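PDB 6R5T: periplasmic beta-glucosidase from Pseudomonas aeruginosa, which probably hydrolyses terminal, non-reducing beta-D-glucosyl residues of its substrates, releasing beta-D-glucose in the periplasm. Local coordinates for residues A8-R13 / S68-P73; A278-V283 / E304-D309; L375-R380 / G419-L424. The protein carries 1 engineered substitution. All coordinates share one frame; numbering follows the deposited sequence.

Contact 1. Residues A8-R13 / S68-P73; sequences ASLMAR and SRLKIP
Leu70 lays its CD2 methyl over the middle of one face of the Arg13 guanidinium, 3.7 Å from Arg13 CZ. The Arg13 chain, bent at chi3 (63°), crosses the leucine obliquely, so the flat cation packs on a methyl. A long, amphipathic arginine suits such a surface position. The same Leu70 CD2 also lies over a face of the Arg69 guanidinium, nearer its rim, so that one methyl packs on both groups, with the two like charges close beside it; Arg13 NH2 and Arg69 NH1 are 4.5 Å apart.

Arg69 does the polar work. With CG anti to the backbone N (chi1 -174°) and a bend at chi3, it reaches back so that NH2 gives a 2.7 Å hydrogen bond to the carbonyl O of Arg13. The oxygen lies close to the guanidinium plane, but the donor stands above the carbonyl plane and the N-H...O angle is a bent 131°. The bond thus grips a backbone carbonyl near the C-terminal end of helix 2-12. Arg69 NE is engaged in a salt bridge with Glu18, which fixes the rotation of the group and should ease the repulsion from Arg13.

Farther in, Leu10 CD2 meets Ile72 CD1 at 4.3 Å, a looser branched-aliphatic contact on the buried side. The contact joins the C-terminal end of helix 2-12 to the loop between helix 55-65 and strand 75-78, with Met14 and helix 16-22 packing against Leu70 and Ile72, and helix 307-323 lying against Met11 and Ile72.

Contact 2. Residues A278-V283 / E304-D309; sequences AIQAGV and EIDQAD
Three crossings of side chains make this contact: Ile279 meets Ile305 at about a right angle, and Gln280 runs obliquely across both Ile305 and Asp309. In the first the gamma methyls touch, Ile279 CG2 to Ile305 CG2 at 4.0 Å. Ile279 holds CG1 anti to its backbone N, which carries CD1 on to the backbone of Asp309, 3.8 Å from Asp309 O. Ile305 turns its CG1 into the crowded place between N and carbonyl carbon (chi1 63°), leaving CG2 on the side facing the helix. Beta-branched chains suit this buried seam because their methyls lie close to the backbone.

Gln280 is extended beyond CG, and its aliphatic part rests on Ile305, CG to CG2 at 4.0 Å. Its amide plane stands 84° from the Asp309 carboxylate. Asp309 also folds back on the chain: Asp306 N, at the N-cap of helix 307-323, donates to Asp309 OD2 over 2.9 Å in a nearly straight bond (170°), from above the carboxylate plane.

On the other segment, helix 271-281 ends in a Schellman motif, Val283 N to Ala278 O and, weakly, Gly282 N to Ile279 O. The contact thus sets this C-terminal end against the start of helix 307-323 in the TIM-barrel-type N-terminal domain. Gln280 OE1 lies 2.9 Å from Asp309 OD2; two oxygens so close would repel, so the amide is probably the other way round, presenting N-H to the carboxylate. That, with the Asp306 N-H and the helix start, would tend to keep Asp309 ionised.

Contact 3. Residues L375-R380 / G419-L424; sequences LKKQGR and GERATL
Thr423, Arg421 and Lys377 give up the most surface here, and each plays a different part. Thr423 enters the sheet: its backbone N donates to Gly379 O over 2.9 Å in an almost straight bond (174°) that meets the oxygen nearly along the C=O axis. Its side chain, CG2 anti to the backbone N, lies alongside that of Arg380 and points the same way, CG2 being 3.9 Å from Arg380 NH1. A beta-branched residue suits the extended backbone of the strand, while the Arg380 guanidinium is held by a salt bridge to Asp469.

Arg421 and Lys377 also run side by side. Lys377, extended beyond CG, sets its CD at the edge of the Arg421 guanidinium, 3.6 Å from NH2. One water accepts from Lys377 NZ and, weakly, from Arg421 NH2, bridging two like charges; Glu556, in a salt bridge with Lys377, probably offsets the repulsion.

Between these pairs, Ala422 points its CB at the opposing backbone, 3.4 Å from Gly379 O; a small side chain lets the two backbones come close. A second water takes the N-H of Gly379 and donates to Arg421 O, linking the two backbones just before the direct Thr423 N to Gly379 O bond. The Arg380–Thr423 bridge is parallel and begins the pairing of strand 380-384 with edge strand 423-427, a beta-alpha-beta crossover by way of helix 410-418 in the alpha/beta sheet of the family 3 C-terminal domain.

In the fold
From the N terminus, contact 1 closes first, bringing helix 2-12 against the loop that leads into strand 75-78 and so tying the N-terminal helix to the early part of the TIM-barrel-like domain. Contact 2 opens and closes later, joining the ends of helices 271-281 and 307-323 around strand 286-287 and helix 291-301. Contact 3 follows in the C-terminal domain, where it links neighbouring parallel strands. The three lie in series, none nested or crossing. Contacts 1 and 2 are neighbours, their nearest atoms about 7 Å apart, and helix 307-323, whose start belongs to contact 2, also packs against contact 1. Contact 3 lies beyond the chain's centre, its own centre about 66 Å from each of theirs.

Contact 1. Residues A8-R13 / S68-P73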
loop_
_atom_site.group_PDB
_atom_site.type_symbol
_atom_site.label_atom_id
_atom_site.label_comp_id
_atom_site.label_asym_id
_atom_site.label_seq_id
_atom_site.Cartn_x
_atom_site.Cartn_y
_atom_site.Cartn_z
ATOM N N ALA A 8 8.346 -32.129 34.790
ATOM C CA ALA A 8 7.188 -33.017 35.036
ATOM C C ALA A 8 7.008 -33.195 36.554
ATOM O O ALA A 8 5.859 -33.176 36.994
ATOM C CB ALA A 8 7.393 -34.345 34.347
ATOM N N SER A 9 8.077 -33.331 37.328
ATOM C CA SER A 9 7.981 -33.539 38.789
ATOM C C SER A 9 7.412 -32.258 39.389
ATOM O O SER A 9 6.480 -32.325 40.217
ATOM C CB SER A 9 9.307 -33.910 39.405
ATOM O OG SER A 9 9.282 -33.811 40.842
ATOM N N LEU A 10 7.924 -31.098 38.964
ATOM C CA LEU A 10 7.399 -29.823 39.499
ATOM C C LEU A 10 5.928 -29.658 39.119
ATOM O O LEU A 10 5.100 -29.287 39.995
ATOM C CB LEU A 10 8.241 -28.643 39.019
ATOM C CG LEU A 10 7.764 -27.276 39.497
ATOM C CD1 LEU A 10 7.636 -27.198 41.002
ATOM C CD2 LEU A 10 8.804 -26.253 39.084
ATOM N N MET A 11 5.550 -29.892 37.859
ATOM C CA MET A 11 4.137 -29.696 37.446
ATOM C C MET A 11 3.186 -30.673 38.157
ATOM O O MET A 11 2.064 -30.282 38.365
ATOM C CB MET A 11 4.018 -29.831 35.931
ATOM C CG MET A 11 4.607 -28.590 35.323
ATOM S SD MET A 11 4.384 -28.490 33.570
ATOM C CE MET A 11 2.602 -28.354 33.428
ATOM N N ALA A 12 3.657 -31.863 38.520
ATOM C CA ALA A 12 2.833 -32.847 39.270
ATOM C C ALA A 12 2.520 -32.295 40.660
ATOM O O ALA A 12 1.595 -32.809 41.292
ATOM C CB ALA A 12 3.518 -34.215 39.346
ATOM N N ARG A 13 3.254 -31.307 41.149
ATOM C CA ARG A 13 3.021 -30.718 42.485
ATOM C C ARG A 13 2.017 -29.563 42.413
ATOM O O ARG A 13 1.585 -29.048 43.470
ATOM C CB ARG A 13 4.334 -30.198 43.073
ATOM C CG ARG A 13 5.469 -31.208 43.145
ATOM C CD ARG A 13 6.718 -30.613 43.777
ATOM N NE ARG A 13 6.391 -30.253 45.128
ATOM C CZ ARG A 13 7.177 -29.655 46.003
ATOM N NH1 ARG A 13 8.411 -29.350 45.668
ATOM N NH2 ARG A 13 6.694 -29.365 47.201
ATOM N N SER A 68 6.017 -17.897 48.875
ATOM C CA SER A 68 4.973 -18.711 48.202
ATOM C C SER A 68 5.166 -20.167 48.604
ATOM O O SER A 68 6.235 -20.522 49.149
ATOM C CB SER A 68 5.008 -18.549 46.677
ATOM O OG SER A 68 6.229 -18.996 46.153
ATOM N N ARG A 69 4.221 -21.003 48.252
ATOM C CA ARG A 69 4.309 -22.445 48.615
ATOM C C ARG A 69 5.444 -23.122 47.860
ATOM O O ARG A 69 6.277 -23.782 48.491
ATOM C CB ARG A 69 2.972 -23.103 48.366
ATOM C CG ARG A 69 2.929 -24.541 48.856
ATOM C CD ARG A 69 1.617 -25.188 48.479
ATOM N NE ARG A 69 1.597 -25.655 47.084
ATOM C CZ ARG A 69 1.933 -26.874 46.675
ATOM N NH1 ARG A 69 2.471 -27.751 47.522
ATOM N NH2 ARG A 69 1.799 -27.186 45.398
ATOM N N LEU A 70 5.500 -22.971 46.526
ATOM C CA LEU A 70 6.527 -23.682 45.712
ATOM C C LEU A 70 7.799 -22.870 45.434
ATOM O O LEU A 70 8.769 -23.488 44.993
ATOM C CB LEU A 70 5.887 -24.150 44.401
ATOM C CG LEU A 70 4.834 -25.245 44.553
ATOM C CD1 LEU A 70 4.171 -25.563 43.225
ATOM C CD2 LEU A 70 5.455 -26.497 45.144
ATOM N N LYS A 71 7.798 -21.575 45.691
ATOM C CA LYS A 71 8.988 -20.705 45.569
ATOM C C LYS A 71 9.516 -20.757 44.128
ATOM O O LYS A 71 10.720 -20.793 43.944
ATOM C CB LYS A 71 10.050 -21.121 46.602
ATOM C CG LYS A 71 9.454 -21.094 48.020
ATOM C CD LYS A 71 10.274 -21.685 49.110
ATOM C CE LYS A 71 9.539 -21.642 50.440
ATOM N NZ LYS A 71 8.388 -22.568 50.441
ATOM N N ILE A 72 8.626 -20.772 43.141
ATOM C CA ILE A 72 9.071 -20.778 41.716
ATOM C C ILE A 72 9.578 -19.371 41.420
ATOM O O ILE A 72 8.834 -18.405 41.572
ATOM C CB ILE A 72 7.923 -21.202 40.779
ATOM C CG1 ILE A 72 7.469 -22.645 41.055
ATOM C CG2 ILE A 72 8.352 -21.024 39.338
ATOM C CD1 ILE A 72 6.239 -23.039 40.335
ATOM N N PRO A 73 10.839 -19.231 40.956
ATOM C CA PRO A 73 11.409 -17.912 40.716
ATOM C C PRO A 73 10.740 -17.192 39.532
ATOM O O PRO A 73 10.198 -17.846 38.634
ATOM C CB PRO A 73 12.846 -18.163 40.345
ATOM C CG PRO A 73 12.814 -19.520 39.760
ATOM C CD PRO A 73 11.789 -20.287 40.600
#

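Contact 2. Residues A278-V283 / E304-D309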
loop_
_atom_site.group_PDB
_atom_site.type_symbol
_atom_site.label_atom_id
_atom_site.label_comp_id
_atom_site.label_asym_id
_atom_site.label_seq_id
_atom_site.Cartn_x
_atom_site.Cartn_y
_atom_site.Cartn_z
ATOM N N ALA A 278 -7.042 -17.133 22.630
ATOM C CA ALA A 278 -5.580 -16.933 22.754
ATOM C C ALA A 278 -4.893 -18.213 23.245
ATOM O O ALA A 278 -3.915 -18.644 22.667
ATOM C CB ALA A 278 -5.312 -15.782 23.666
ATOM N N ILE A 279 -5.396 -18.846 24.301
ATOM C CA ILE A 279 -4.656 -20.006 24.859
ATOM C C ILE A 279 -4.736 -21.170 23.870
ATOM O O ILE A 279 -3.723 -21.855 23.681
ATOM C CB ILE A 279 -5.108 -20.375 26.294
ATOM C CG1 ILE A 279 -3.976 -21.230 26.903
ATOM C CG2 ILE A 279 -6.487 -21.004 26.292
ATOM C CD1 ILE A 279 -3.964 -21.400 28.381
ATOM N N GLN A 280 -5.868 -21.361 23.200
ATOM C CA GLN A 280 -6.004 -22.502 22.261
ATOM C C GLN A 280 -5.218 -22.229 20.973
ATOM O O GLN A 280 -4.734 -23.207 20.340
ATOM C CB GLN A 280 -7.472 -22.835 22.043
ATOM C CG GLN A 280 -8.108 -23.336 23.339
ATOM C CD GLN A 280 -9.253 -24.287 23.089
ATOM O OE1 GLN A 280 -9.238 -25.431 23.606
ATOM N NE2 GLN A 280 -10.237 -23.812 22.337
ATOM N N ALA A 281 -5.012 -20.971 20.613
ATOM C CA ALA A 281 -4.193 -20.645 19.442
ATOM C C ALA A 281 -2.727 -20.959 19.665
ATOM O O ALA A 281 -2.047 -21.354 18.710
ATOM C CB ALA A 281 -4.406 -19.209 19.044
ATOM N N GLY A 282 -2.285 -20.856 20.903
ATOM C CA GLY A 282 -0.899 -21.159 21.272
ATOM C C GLY A 282 -0.189 -20.025 21.979
ATOM O O GLY A 282 1.053 -20.085 22.028
ATOM N N VAL A 283 -0.909 -19.073 22.576
ATOM C CA VAL A 283 -0.269 -18.006 23.386
ATOM C C VAL A 283 -0.073 -18.535 24.814
ATOM O O VAL A 283 -1.087 -18.923 25.427
ATOM C CB VAL A 283 -1.110 -16.737 23.382
ATOM C CG1 VAL A 283 -0.518 -15.720 24.318
ATOM C CG2 VAL A 283 -1.247 -16.170 21.980
ATOM N N GLU A 304 -14.593 -25.596 28.089
ATOM C CA GLU A 304 -14.372 -24.726 26.881
ATOM C C GLU A 304 -12.885 -24.760 26.473
ATOM O O GLU A 304 -12.560 -24.427 25.313
ATOM C CB GLU A 304 -14.820 -23.296 27.132
ATOM C CG GLU A 304 -16.301 -23.177 27.412
ATOM C CD GLU A 304 -16.705 -21.749 27.725
ATOM O OE1 GLU A 304 -16.629 -21.328 28.898
ATOM O OE2 GLU A 304 -17.026 -21.033 26.767
ATOM N N ILE A 305 -11.999 -25.136 27.377
ATOM C CA ILE A 305 -10.564 -25.436 27.088
ATOM C C ILE A 305 -10.243 -26.772 27.739
ATOM O O ILE A 305 -11.083 -27.267 28.547
ATOM C CB ILE A 305 -9.611 -24.315 27.570
ATOM C CG1 ILE A 305 -9.662 -24.161 29.084
ATOM C CG2 ILE A 305 -9.912 -22.970 26.903
ATOM C CD1 ILE A 305 -8.656 -23.235 29.701
ATOM N N ASP A 306 -9.089 -27.328 27.396
ATOM C CA ASP A 306 -8.569 -28.616 27.902
ATOM C C ASP A 306 -7.495 -28.350 28.958
ATOM O O ASP A 306 -6.736 -27.323 28.876
ATOM C CB ASP A 306 -7.987 -29.458 26.768
ATOM C CG ASP A 306 -9.014 -29.716 25.680
ATOM O OD1 ASP A 306 -10.145 -30.045 26.035
ATOM O OD2 ASP A 306 -8.698 -29.507 24.502
ATOM N N GLN A 307 -7.348 -29.275 29.900
ATOM C CA GLN A 307 -6.223 -29.220 30.858
ATOM C C GLN A 307 -4.888 -29.128 30.098
ATOM O O GLN A 307 -3.977 -28.388 30.549
ATOM C CB GLN A 307 -6.264 -30.429 31.792
ATOM C CG GLN A 307 -5.126 -30.481 32.793
ATOM C CD GLN A 307 -5.265 -29.383 33.823
ATOM O OE1 GLN A 307 -6.350 -29.209 34.391
ATOM N NE2 GLN A 307 -4.201 -28.616 34.056
ATOM N N ALA A 308 -4.737 -29.854 28.995
ATOM C CA ALA A 308 -3.518 -29.842 28.153
ATOM C C ALA A 308 -3.177 -28.404 27.680
ATOM O O ALA A 308 -1.975 -28.117 27.528
ATOM C CB ALA A 308 -3.692 -30.761 26.980
ATOM N N ASP A 309 -4.145 -27.520 27.504
ATOM C CA ASP A 309 -3.890 -26.100 27.090
ATOM C C ASP A 309 -3.139 -25.381 28.229
ATOM O O ASP A 309 -2.083 -24.721 28.007
ATOM C CB ASP A 309 -5.197 -25.380 26.764
ATOM C CG ASP A 309 -5.921 -25.924 25.548
ATOM O OD1 ASP A 309 -5.207 -26.187 24.556
ATOM O OD2 ASP A 309 -7.192 -26.080 25.603
#

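Contact 3. Residues L375-R380 / G419-L424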
loop_
_atom_site.group_PDB
_atom_site.type_symbol
_atom_site.label_atom_id
_atom_site.label_comp_id
_atom_site.label_asym_id
_atom_site.label_seq_id
_atom_site.Cartn_x
_atom_site.Cartn_y
_atom_site.Cartn_z
ATOM N N LEU A 375 36.124 17.539 6.856
ATOM C CA LEU A 375 36.484 18.903 7.328
ATOM C C LEU A 375 37.855 18.887 8.009
ATOM O O LEU A 375 38.245 17.918 8.615
ATOM C CB LEU A 375 35.448 19.392 8.332
ATOM C CG LEU A 375 33.993 19.466 7.847
ATOM C CD1 LEU A 375 33.107 19.935 8.966
ATOM C CD2 LEU A 375 33.854 20.320 6.632
ATOM N N LYS A 376 38.520 20.031 7.981
ATOM C CA LYS A 376 39.722 20.279 8.799
ATOM C C LYS A 376 39.266 20.837 10.138
ATOM O O LYS A 376 38.251 21.561 10.153
ATOM C CB LYS A 376 40.629 21.308 8.128
ATOM C CG LYS A 376 41.168 20.890 6.779
ATOM C CD LYS A 376 42.290 21.787 6.362
ATOM C CE LYS A 376 42.290 22.102 4.889
ATOM N NZ LYS A 376 43.672 22.381 4.435
ATOM N N LYS A 377 40.012 20.508 11.194
ATOM C CA LYS A 377 39.717 20.981 12.571
ATOM C C LYS A 377 40.270 22.392 12.706
ATOM O O LYS A 377 41.263 22.574 13.425
ATOM C CB LYS A 377 40.349 20.065 13.615
ATOM C CG LYS A 377 39.787 18.665 13.636
ATOM C CD LYS A 377 40.351 17.815 14.720
ATOM C CE LYS A 377 39.691 16.463 14.731
ATOM N NZ LYS A 377 40.333 15.524 15.675
ATOM N N GLN A 378 39.636 23.366 12.087
ATOM C CA GLN A 378 40.132 24.757 12.082
ATOM C C GLN A 378 39.007 25.684 11.634
ATOM O O GLN A 378 37.970 25.188 11.173
ATOM C CB GLN A 378 41.348 24.884 11.163
ATOM C CG GLN A 378 40.956 24.834 9.697
ATOM C CD GLN A 378 42.135 24.823 8.760
ATOM O OE1 GLN A 378 43.218 24.364 9.107
ATOM N NE2 GLN A 378 41.904 25.303 7.556
ATOM N N GLY A 379 39.200 26.986 11.817
ATOM C CA GLY A 379 38.283 28.027 11.341
ATOM C C GLY A 379 37.056 28.162 12.238
ATOM O O GLY A 379 37.113 27.815 13.418
ATOM N N ARG A 380 35.976 28.654 11.661
ATOM C CA ARG A 380 34.712 28.976 12.357
ATOM C C ARG A 380 33.616 28.107 11.749
ATOM O O ARG A 380 33.337 28.251 10.543
ATOM C CB ARG A 380 34.396 30.462 12.186
ATOM C CG ARG A 380 35.396 31.350 12.913
ATOM C CD ARG A 380 35.189 32.810 12.582
ATOM N NE ARG A 380 34.053 33.397 13.275
ATOM C CZ ARG A 380 34.026 33.700 14.579
ATOM N NH1 ARG A 380 35.074 33.449 15.346
ATOM N NH2 ARG A 380 32.955 34.242 15.136
ATOM N N GLY A 419 38.599 20.956 20.247
ATOM C CA GLY A 419 39.135 21.629 21.450
ATOM C C GLY A 419 39.245 23.120 21.204
ATOM O O GLY A 419 38.237 23.762 20.896
ATOM N N GLU A 420 40.452 23.679 21.285
ATOM C CA GLU A 420 40.646 25.145 21.087
ATOM C C GLU A 420 41.148 25.437 19.663
ATOM O O GLU A 420 41.441 26.611 19.375
ATOM C CB GLU A 420 41.644 25.739 22.094
ATOM C CG GLU A 420 41.400 25.345 23.538
ATOM C CD GLU A 420 42.169 24.111 23.988
ATOM O OE1 GLU A 420 43.317 23.936 23.509
ATOM O OE2 GLU A 420 41.616 23.316 24.801
ATOM N N ARG A 421 41.216 24.442 18.772
ATOM C CA ARG A 421 41.793 24.624 17.416
ATOM C C ARG A 421 40.765 25.210 16.447
ATOM O O ARG A 421 41.174 25.616 15.369
ATOM C CB ARG A 421 42.411 23.291 16.978
ATOM C CG ARG A 421 43.688 23.001 17.761
ATOM C CD ARG A 421 44.080 21.539 17.882
ATOM N NE ARG A 421 43.248 20.789 18.820
ATOM C CZ ARG A 421 42.463 19.749 18.522
ATOM N NH1 ARG A 421 41.751 19.172 19.481
ATOM N NH2 ARG A 421 42.367 19.296 17.280
ATOM N N ALA A 422 39.461 25.199 16.767
ATOM C CA ALA A 422 38.422 25.808 15.909
ATOM C C ALA A 422 37.351 26.424 16.796
ATOM O O ALA A 422 37.254 26.058 17.997
ATOM C CB ALA A 422 37.802 24.806 14.945
ATOM N N THR A 423 36.586 27.332 16.233
ATOM C CA THR A 423 35.493 28.026 16.943
ATOM C C THR A 423 34.146 27.476 16.468
ATOM O O THR A 423 33.797 27.698 15.306
ATOM C CB THR A 423 35.560 29.540 16.730
ATOM O OG1 THR A 423 36.861 29.971 17.155
ATOM C CG2 THR A 423 34.500 30.286 17.506
ATOM N N LEU A 424 33.337 26.989 17.389
ATOM C CA LEU A 424 31.957 26.594 17.036
ATOM C C LEU A 424 30.987 27.704 17.385
ATOM O O LEU A 424 31.110 28.337 18.471
ATOM C CB LEU A 424 31.589 25.334 17.821
ATOM C CG LEU A 424 32.486 24.127 17.632
ATOM C CD1 LEU A 424 31.921 22.968 18.430
ATOM C CD2 LEU A 424 32.608 23.782 16.148
HETATM O O HOH W 1 42.037 16.318 17.781
HETATM O O HOH W 2 41.265 28.014 13.463
#